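Local atomic coordinates of Myo-inositol 2-dehydrogenase (Lactobacillus plantarum WCFS1, PDB entry 3CEA), a protein that probably catalyses the NAD-dependent oxidation of myo-inositol at its 2-hydroxyl group, holding the cofactor in a Rossmann-fold domain. Residues A24-N29 / A297-V302; T61-M66 / H84-I89. One frame throughout, in Å; residues are numbered along the deposited sequence.

Contact 1 (A24-N29 / A297-V302)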
loop_
_atom_site.group_PDB
_atom_site.type_symbol
_atom_site.label_atom_id
_atom_site.label_comp_id
_atom_site.label_asym_id
_atom_site.label_seq_id
_atom_site.Cartn_x
_atom_site.Cartn_y
_atom_site.Cartn_z
ATOM N N ALA A 24 -17.664 -29.649 3.898
ATOM C CA ALA A 24 -18.278 -30.471 4.943
ATOM C C ALA A 24 -18.364 -29.733 6.277
ATOM O O ALA A 24 -19.370 -29.830 6.978
ATOM C CB ALA A 24 -17.520 -31.779 5.105
ATOM N N ARG A 25 -17.308 -28.996 6.616
ATOM C CA ARG A 25 -17.281 -28.175 7.828
ATOM C C ARG A 25 -18.372 -27.103 7.812
ATOM O O ARG A 25 -19.092 -26.941 8.798
ATOM C CB ARG A 25 -15.907 -27.525 8.020
ATOM C CG ARG A 25 -14.838 -28.453 8.574
ATOM C CD ARG A 25 -13.558 -27.685 8.856
ATOM N NE ARG A 25 -12.518 -28.525 9.446
ATOM C CZ ARG A 25 -11.442 -28.969 8.797
ATOM N NH1 ARG A 25 -11.242 -28.659 7.521
ATOM N NH2 ARG A 25 -10.559 -29.727 9.433
ATOM N N HIS A 26 -18.489 -26.384 6.692
ATOM C CA HIS A 26 -19.504 -25.340 6.534
ATOM C C HIS A 26 -20.910 -25.926 6.599
ATOM O O HIS A 26 -21.823 -25.322 7.168
ATOM C CB HIS A 26 -19.330 -24.596 5.205
ATOM C CG HIS A 26 -18.064 -23.802 5.108
ATOM N ND1 HIS A 26 -17.465 -23.510 3.902
ATOM C CD2 HIS A 26 -17.282 -23.242 6.061
ATOM C CE1 HIS A 26 -16.372 -22.799 4.115
ATOM N NE2 HIS A 26 -16.236 -22.626 5.417
ATOM N N LEU A 27 -21.059 -27.115 6.019
ATOM C CA LEU A 27 -22.339 -27.801 5.901
ATOM C C LEU A 27 -22.890 -28.220 7.267
ATOM O O LEU A 27 -24.105 -28.304 7.456
ATOM C CB LEU A 27 -22.165 -29.017 4.988
ATOM C CG LEU A 27 -23.088 -29.274 3.791
ATOM C CD1 LEU A 27 -23.818 -28.025 3.305
ATOM C CD2 LEU A 27 -22.274 -29.892 2.663
ATOM N N VAL A 28 -21.984 -28.472 8.209
ATOM C CA VAL A 28 -22.344 -28.838 9.579
ATOM C C VAL A 28 -22.436 -27.599 10.479
ATOM O O VAL A 28 -23.351 -27.488 11.300
ATOM C CB VAL A 28 -21.333 -29.862 10.179
ATOM C CG1 VAL A 28 -21.699 -30.225 11.614
ATOM C CG2 VAL A 28 -21.268 -31.120 9.325
ATOM N N ASN A 29 -21.503 -26.666 10.304
ATOM C CA ASN A 29 -21.339 -25.543 11.231
ATOM C C ASN A 29 -22.000 -24.225 10.831
ATOM O O ASN A 29 -22.480 -23.486 11.692
ATOM C CB ASN A 29 -19.851 -25.303 11.517
ATOM C CG ASN A 29 -19.190 -26.480 12.213
ATOM O OD1 ASN A 29 -19.805 -27.162 13.033
ATOM N ND2 ASN A 29 -17.927 -26.721 11.888
ATOM N N ALA A 297 -17.063 -16.865 0.435
ATOM C CA ALA A 297 -17.691 -17.122 -0.864
ATOM C C ALA A 297 -18.158 -18.572 -1.000
ATOM O O ALA A 297 -19.237 -18.826 -1.532
ATOM C CB ALA A 297 -16.745 -16.753 -2.001
ATOM N N PHE A 298 -17.340 -19.509 -0.516
ATOM C CA PHE A 298 -17.699 -20.930 -0.478
ATOM C C PHE A 298 -18.921 -21.177 0.397
ATOM O O PHE A 298 -19.786 -21.980 0.050
ATOM C CB PHE A 298 -16.539 -21.771 0.051
ATOM C CG PHE A 298 -15.460 -22.039 -0.962
ATOM C CD1 PHE A 298 -15.761 -22.630 -2.188
ATOM C CD2 PHE A 298 -14.132 -21.736 -0.671
ATOM C CE1 PHE A 298 -14.761 -22.892 -3.118
ATOM C CE2 PHE A 298 -13.119 -21.997 -1.595
ATOM C CZ PHE A 298 -13.434 -22.576 -2.822
ATOM N N THR A 299 -18.979 -20.497 1.539
ATOM C CA THR A 299 -20.114 -20.606 2.445
ATOM C C THR A 299 -21.358 -20.007 1.792
ATOM O O THR A 299 -22.401 -20.657 1.729
ATOM C CB THR A 299 -19.813 -19.932 3.802
ATOM O OG1 THR A 299 -18.710 -20.600 4.424
ATOM C CG2 THR A 299 -21.016 -19.999 4.737
ATOM N N ASP A 300 -21.229 -18.782 1.284
ATOM C CA ASP A 300 -22.353 -18.066 0.685
ATOM C C ASP A 300 -22.963 -18.773 -0.534
ATOM O O ASP A 300 -24.187 -18.745 -0.715
ATOM C CB ASP A 300 -21.966 -16.617 0.355
ATOM C CG ASP A 300 -21.795 -15.748 1.607
ATOM O OD1 ASP A 300 -22.185 -16.181 2.715
ATOM O OD2 ASP A 300 -21.271 -14.618 1.482
ATOM N N GLU A 301 -22.122 -19.411 -1.352
ATOM C CA GLU A 301 -22.603 -20.131 -2.541
ATOM C C GLU A 301 -23.373 -21.402 -2.191
ATOM O O GLU A 301 -24.376 -21.720 -2.834
ATOM C CB GLU A 301 -21.462 -20.455 -3.516
ATOM C CG GLU A 301 -20.520 -21.561 -3.066
ATOM C CD GLU A 301 -19.702 -22.147 -4.197
ATOM O OE1 GLU A 301 -20.000 -21.865 -5.378
ATOM O OE2 GLU A 301 -18.757 -22.905 -3.896
ATOM N N VAL A 302 -22.892 -22.125 -1.179
ATOM C CA VAL A 302 -23.544 -23.349 -0.721
ATOM C C VAL A 302 -24.874 -23.009 -0.052
ATOM O O VAL A 302 -25.867 -23.715 -0.239
ATOM C CB VAL A 302 -22.621 -24.182 0.208
ATOM C CG1 VAL A 302 -23.397 -25.290 0.913
ATOM C CG2 VAL A 302 -21.473 -24.778 -0.594
HETATM O O HOH W 1 -18.897 -24.118 1.464
#
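H26 and T299 face each other where segments 24-29 and 297-302, both helical, meet with their axes 10.2 Å apart and a crossing angle of -59°. Helix 20-29 is the first helix of the Rossmann fold, joining strands 9-14 and 34-40 in a beta-alpha-beta unit, and helix 295-311, from far along the chain, returns to pack on it. The pairing is an instructive case of a polar side chain approaching a ring from above. T299 OG1 sits 3.1 Å above the plane of the H26 imidazole, over its centre. With OG1 beside its own backbone N (chi1 -62°), the hydroxyl lies over the ring and also bonds to D295 O. D295 OD1 is hydrogen-bonded to H26 NE2, which fixes how the imidazole is turned. At the edge of the imidazole, H26 CE1 lies 4.2 Å from F298 CB; the phenyl ring of F298 leads away, meeting H23 nearly at right angles and touching the bound NAD. Next to H26, and one turn beyond T299, the contact becomes apolar. L27 and V302 cross at about a right angle, the branch CD1 of L27 lying 3.7 Å from CG1 of V302, and both side chains rest on F76 of strand 74-77, so the helices share a floor in the parallel sheet. Water finishes the polar half: one molecule lies in the imidazole plane, hydrogen-bonded to H26 ND1 at 2.9 Å, and donates a weak bond to F298 O.

Contact 2 (T61-M66 / H84-I89). With NAD (nicotinamide-adenine-dinucleotide), chain E.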
loop_
_atom_site.group_PDB
_atom_site.type_symbol
_atom_site.label_atom_id
_atom_site.label_comp_id
_atom_site.label_asym_id
_atom_site.label_seq_id
_atom_site.Cartn_x
_atom_site.Cartn_y
_atom_site.Cartn_z
ATOM N N THR A 61 -17.692 -45.879 0.750
ATOM C CA THR A 61 -16.581 -45.820 -0.203
ATOM C C THR A 61 -17.118 -45.874 -1.636
ATOM O O THR A 61 -16.444 -45.461 -2.583
ATOM C CB THR A 61 -15.564 -46.963 0.012
ATOM O OG1 THR A 61 -16.249 -48.222 0.040
ATOM C CG2 THR A 61 -14.803 -46.769 1.318
ATOM N N ASN A 62 -18.337 -46.390 -1.772
ATOM C CA ASN A 62 -19.047 -46.436 -3.044
ATOM C C ASN A 62 -20.150 -45.380 -3.043
ATOM O O ASN A 62 -21.049 -45.418 -2.198
ATOM C CB ASN A 62 -19.638 -47.834 -3.262
ATOM C CG ASN A 62 -19.946 -48.129 -4.723
ATOM O OD1 ASN A 62 -20.667 -47.383 -5.389
ATOM N ND2 ASN A 62 -19.407 -49.236 -5.222
ATOM N N TYR A 63 -20.073 -44.438 -3.982
ATOM C CA TYR A 63 -21.041 -43.338 -4.049
ATOM C C TYR A 63 -22.426 -43.797 -4.507
ATOM O O TYR A 63 -23.440 -43.239 -4.084
ATOM C CB TYR A 63 -20.514 -42.180 -4.913
ATOM C CG TYR A 63 -20.566 -42.404 -6.412
ATOM C CD1 TYR A 63 -19.507 -43.014 -7.086
ATOM C CD2 TYR A 63 -21.671 -41.988 -7.161
ATOM C CE1 TYR A 63 -19.553 -43.214 -8.467
ATOM C CE2 TYR A 63 -21.728 -42.187 -8.538
ATOM C CZ TYR A 63 -20.666 -42.796 -9.185
ATOM O OH TYR A 63 -20.719 -42.988 -10.545
ATOM N N LYS A 64 -22.459 -44.815 -5.366
ATOM C CA LYS A 64 -23.714 -45.395 -5.840
ATOM C C LYS A 64 -24.443 -46.113 -4.707
ATOM O O LYS A 64 -25.673 -46.077 -4.633
ATOM C CB LYS A 64 -23.470 -46.343 -7.017
ATOM C CG LYS A 64 -23.025 -45.643 -8.295
ATOM C CD LYS A 64 -22.739 -46.639 -9.406
ATOM C CE LYS A 64 -22.252 -45.934 -10.660
ATOM N NZ LYS A 64 -21.913 -46.889 -11.750
ATOM N N ASP A 65 -23.678 -46.755 -3.825
ATOM C CA ASP A 65 -24.226 -47.371 -2.621
ATOM C C ASP A 65 -24.892 -46.332 -1.724
ATOM O O ASP A 65 -25.976 -46.570 -1.197
ATOM C CB ASP A 65 -23.136 -48.112 -1.838
ATOM C CG ASP A 65 -22.837 -49.493 -2.402
ATOM O OD1 ASP A 65 -23.597 -49.975 -3.272
ATOM O OD2 ASP A 65 -21.837 -50.103 -1.965
HETATM N N MSE A 66 -24.239 -45.181 -1.567
HETATM C CA MSE A 66 -24.753 -44.101 -0.726
HETATM C C MSE A 66 -26.060 -43.522 -1.268
HETATM O O MSE A 66 -27.017 -43.333 -0.517
HETATM C CB MSE A 66 -23.707 -42.997 -0.564
HETATM C CG MSE A 66 -24.094 -41.916 0.439
HETATM SE SE MSE A 66 -22.702 -40.587 0.719
HETATM C CE MSE A 66 -22.713 -39.770 -1.036
ATOM N N HIS A 84 -17.126 -36.313 -12.159
ATOM C CA HIS A 84 -18.236 -35.362 -12.094
ATOM C C HIS A 84 -19.444 -35.722 -12.975
ATOM O O HIS A 84 -20.567 -35.730 -12.478
ATOM C CB HIS A 84 -17.751 -33.941 -12.413
ATOM C CG HIS A 84 -16.948 -33.308 -11.320
ATOM N ND1 HIS A 84 -16.589 -31.978 -11.341
ATOM C CD2 HIS A 84 -16.450 -33.812 -10.166
ATOM C CE1 HIS A 84 -15.893 -31.693 -10.256
ATOM N NE2 HIS A 84 -15.795 -32.789 -9.526
ATOM N N PRO A 85 -19.224 -36.011 -14.280
ATOM C CA PRO A 85 -20.362 -36.326 -15.151
ATOM C C PRO A 85 -21.143 -37.567 -14.714
ATOM O O PRO A 85 -22.372 -37.514 -14.616
ATOM C CB PRO A 85 -19.704 -36.564 -16.518
ATOM C CG PRO A 85 -18.406 -35.851 -16.444
ATOM C CD PRO A 85 -17.957 -36.051 -15.035
ATOM N N GLU A 86 -20.435 -38.663 -14.446
ATOM C CA GLU A 86 -21.072 -39.923 -14.062
ATOM C C GLU A 86 -21.763 -39.857 -12.698
ATOM O O GLU A 86 -22.770 -40.535 -12.478
ATOM C CB GLU A 86 -20.077 -41.093 -14.116
ATOM C CG GLU A 86 -18.795 -40.901 -13.306
ATOM C CD GLU A 86 -17.930 -42.151 -13.263
ATOM O OE1 GLU A 86 -18.439 -43.225 -12.868
ATOM O OE2 GLU A 86 -16.734 -42.052 -13.616
HETATM N N MSE A 87 -21.220 -39.045 -11.792
HETATM C CA MSE A 87 -21.822 -38.853 -10.474
HETATM C C MSE A 87 -23.063 -37.975 -10.558
HETATM O O MSE A 87 -24.060 -38.244 -9.886
HETATM C CB MSE A 87 -20.818 -38.254 -9.489
HETATM C CG MSE A 87 -19.810 -39.256 -8.966
HETATM SE SE MSE A 87 -18.417 -38.430 -7.902
HETATM C CE MSE A 87 -17.430 -40.044 -7.421
ATOM N N THR A 88 -22.992 -36.934 -11.387
ATOM C CA THR A 88 -24.120 -36.031 -11.603
ATOM C C THR A 88 -25.293 -36.763 -12.252
ATOM O O THR A 88 -26.420 -36.670 -11.769
ATOM C CB THR A 88 -23.712 -34.797 -12.439
ATOM O OG1 THR A 88 -22.637 -34.118 -11.784
ATOM C CG2 THR A 88 -24.879 -33.829 -12.598
ATOM N N ILE A 89 -25.018 -37.505 -13.323
ATOM C CA ILE A 89 -26.047 -38.280 -14.025
ATOM C C ILE A 89 -26.757 -39.259 -13.080
ATOM O O ILE A 89 -27.989 -39.298 -13.033
ATOM C CB ILE A 89 -25.471 -39.016 -15.270
ATOM C CG1 ILE A 89 -25.070 -38.006 -16.353
ATOM C CG2 ILE A 89 -26.484 -40.017 -15.838
ATOM C CD1 ILE A 89 -24.087 -38.541 -17.385
HETATM P PA NAD E . -8.707 -33.971 -3.564
HETATM O O1A NAD E . -7.999 -33.215 -2.506
HETATM O O2A NAD E . -7.804 -34.911 -4.266
HETATM O O5B NAD E . -9.968 -34.732 -2.915
HETATM C C5B NAD E . -10.690 -35.698 -3.651
HETATM C C4B NAD E . -11.585 -36.501 -2.709
HETATM O O4B NAD E . -12.529 -37.262 -3.445
HETATM C C3B NAD E . -10.792 -37.479 -1.858
HETATM O O3B NAD E . -11.238 -37.348 -0.531
HETATM C C2B NAD E . -11.144 -38.849 -2.405
HETATM O O2B NAD E . -11.218 -39.831 -1.395
HETATM C C1B NAD E . -12.499 -38.622 -3.056
HETATM N N9A NAD E . -12.697 -39.502 -4.223
HETATM C C8A NAD E . -11.856 -39.653 -5.299
HETATM N N7A NAD E . -12.400 -40.547 -6.157
HETATM C C5A NAD E . -13.574 -40.974 -5.640
HETATM C C6A NAD E . -14.521 -41.881 -6.101
HETATM N N6A NAD E . -14.460 -42.310 -7.357
HETATM N N1A NAD E . -15.653 -42.124 -5.342
HETATM C C2A NAD E . -15.840 -41.470 -4.135
HETATM N N3A NAD E . -14.892 -40.569 -3.682
HETATM C C4A NAD E . -13.777 -40.325 -4.423
HETATM O O3 NAD E . -9.369 -32.959 -4.629
HETATM P PN NAD E . -9.901 -31.499 -4.200
HETATM O O1N NAD E . -10.598 -31.595 -2.895
HETATM O O2N NAD E . -8.781 -30.555 -4.389
HETATM O O5D NAD E . -10.982 -31.128 -5.329
HETATM C C5D NAD E . -12.011 -31.999 -5.737
HETATM C C4D NAD E . -12.827 -31.286 -6.811
HETATM O O4D NAD E . -13.052 -29.937 -6.437
HETATM C C3D NAD E . -12.112 -31.277 -8.154
HETATM O O3D NAD E . -13.007 -31.712 -9.152
HETATM C C2D NAD E . -11.723 -29.828 -8.374
HETATM O O2D NAD E . -11.868 -29.439 -9.719
HETATM C C1D NAD E . -12.669 -29.048 -7.470
HETATM N N1N NAD E . -12.027 -27.836 -6.921
HETATM C C2N NAD E . -12.673 -26.632 -7.046
HETATM C C3N NAD E . -12.096 -25.462 -6.541
HETATM C C7N NAD E . -12.864 -24.171 -6.515
HETATM O O7N NAD E . -12.141 -22.965 -6.424
HETATM N N7N NAD E . -14.199 -24.186 -6.577
HETATM C C4N NAD E . -10.856 -25.528 -5.909
HETATM C C5N NAD E . -10.206 -26.755 -5.787
HETATM C C6N NAD E . -10.805 -27.905 -6.299
#
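Y63 lays one face of its ring against the side chain of M87, a selenomethionine. CG of M87 makes a CH-pi contact, 3.6 Å from the centroid of the Y63 ring, while its SE, 4.7 Å from that centroid, adds a Met-aromatic contact. From there the extended chain of M87 carries CE past Y63 CD1 to within 3.4 Å of N1A on the adenine of NAD. The opposite face of the phenol is met by CG of K64, so the ring is sandwiched between two aliphatic chains. At its rim, Y63 OH gives a weak hydrogen bond of 3.3 Å to E86 OE1, the carboxylate standing 80° to the ring. An alanine at Y63 would remove this ring and is likely to leave M87 freer to shift beneath the adenine, and E86 without its hydroxyl partner. Behind the first shell stand the helix starts. N62 is the N-cap of helix 63-67, its OD1 accepting weakly from K64 N and D65 N. In the other helix, H84 O is gripped from opposite faces of its carbonyl plane by T88 N and by T88 OG1, the latter at 2.7 Å. The surroundings are those of a Rossmann domain: Y63 and M87 both lean on I14 of strand 9-14, M87 and T88 reach I77 of strand 74-77, and T88 also packs on V98 of strand 97-100 and on M114 and I118 of helix 108-119.

Overall arrangement
Contacts 1 and 2 illustrate how one cofactor can be bordered by packing regions that never meet: their centres are 21 Å apart and their nearest atoms about 11 Å. NAD bridges that gap. Contact 2 borders its adenine half through M87, while H84 of the same helix brings NE2 within 3.0 Å of O3D on the nicotinamide ribose; at contact 1 the F298 side chain comes about 4 Å from the cofactor, near the nicotinamide carboxamide. Strand 74-77 is a second common element, with F76 touched by L27 and V302 of contact 1 and I77 by M87 of contact 2. Contact 2 joins elements close in sequence, whereas contact 1 ties the beginning of the Rossmann domain to a helix near residue 300.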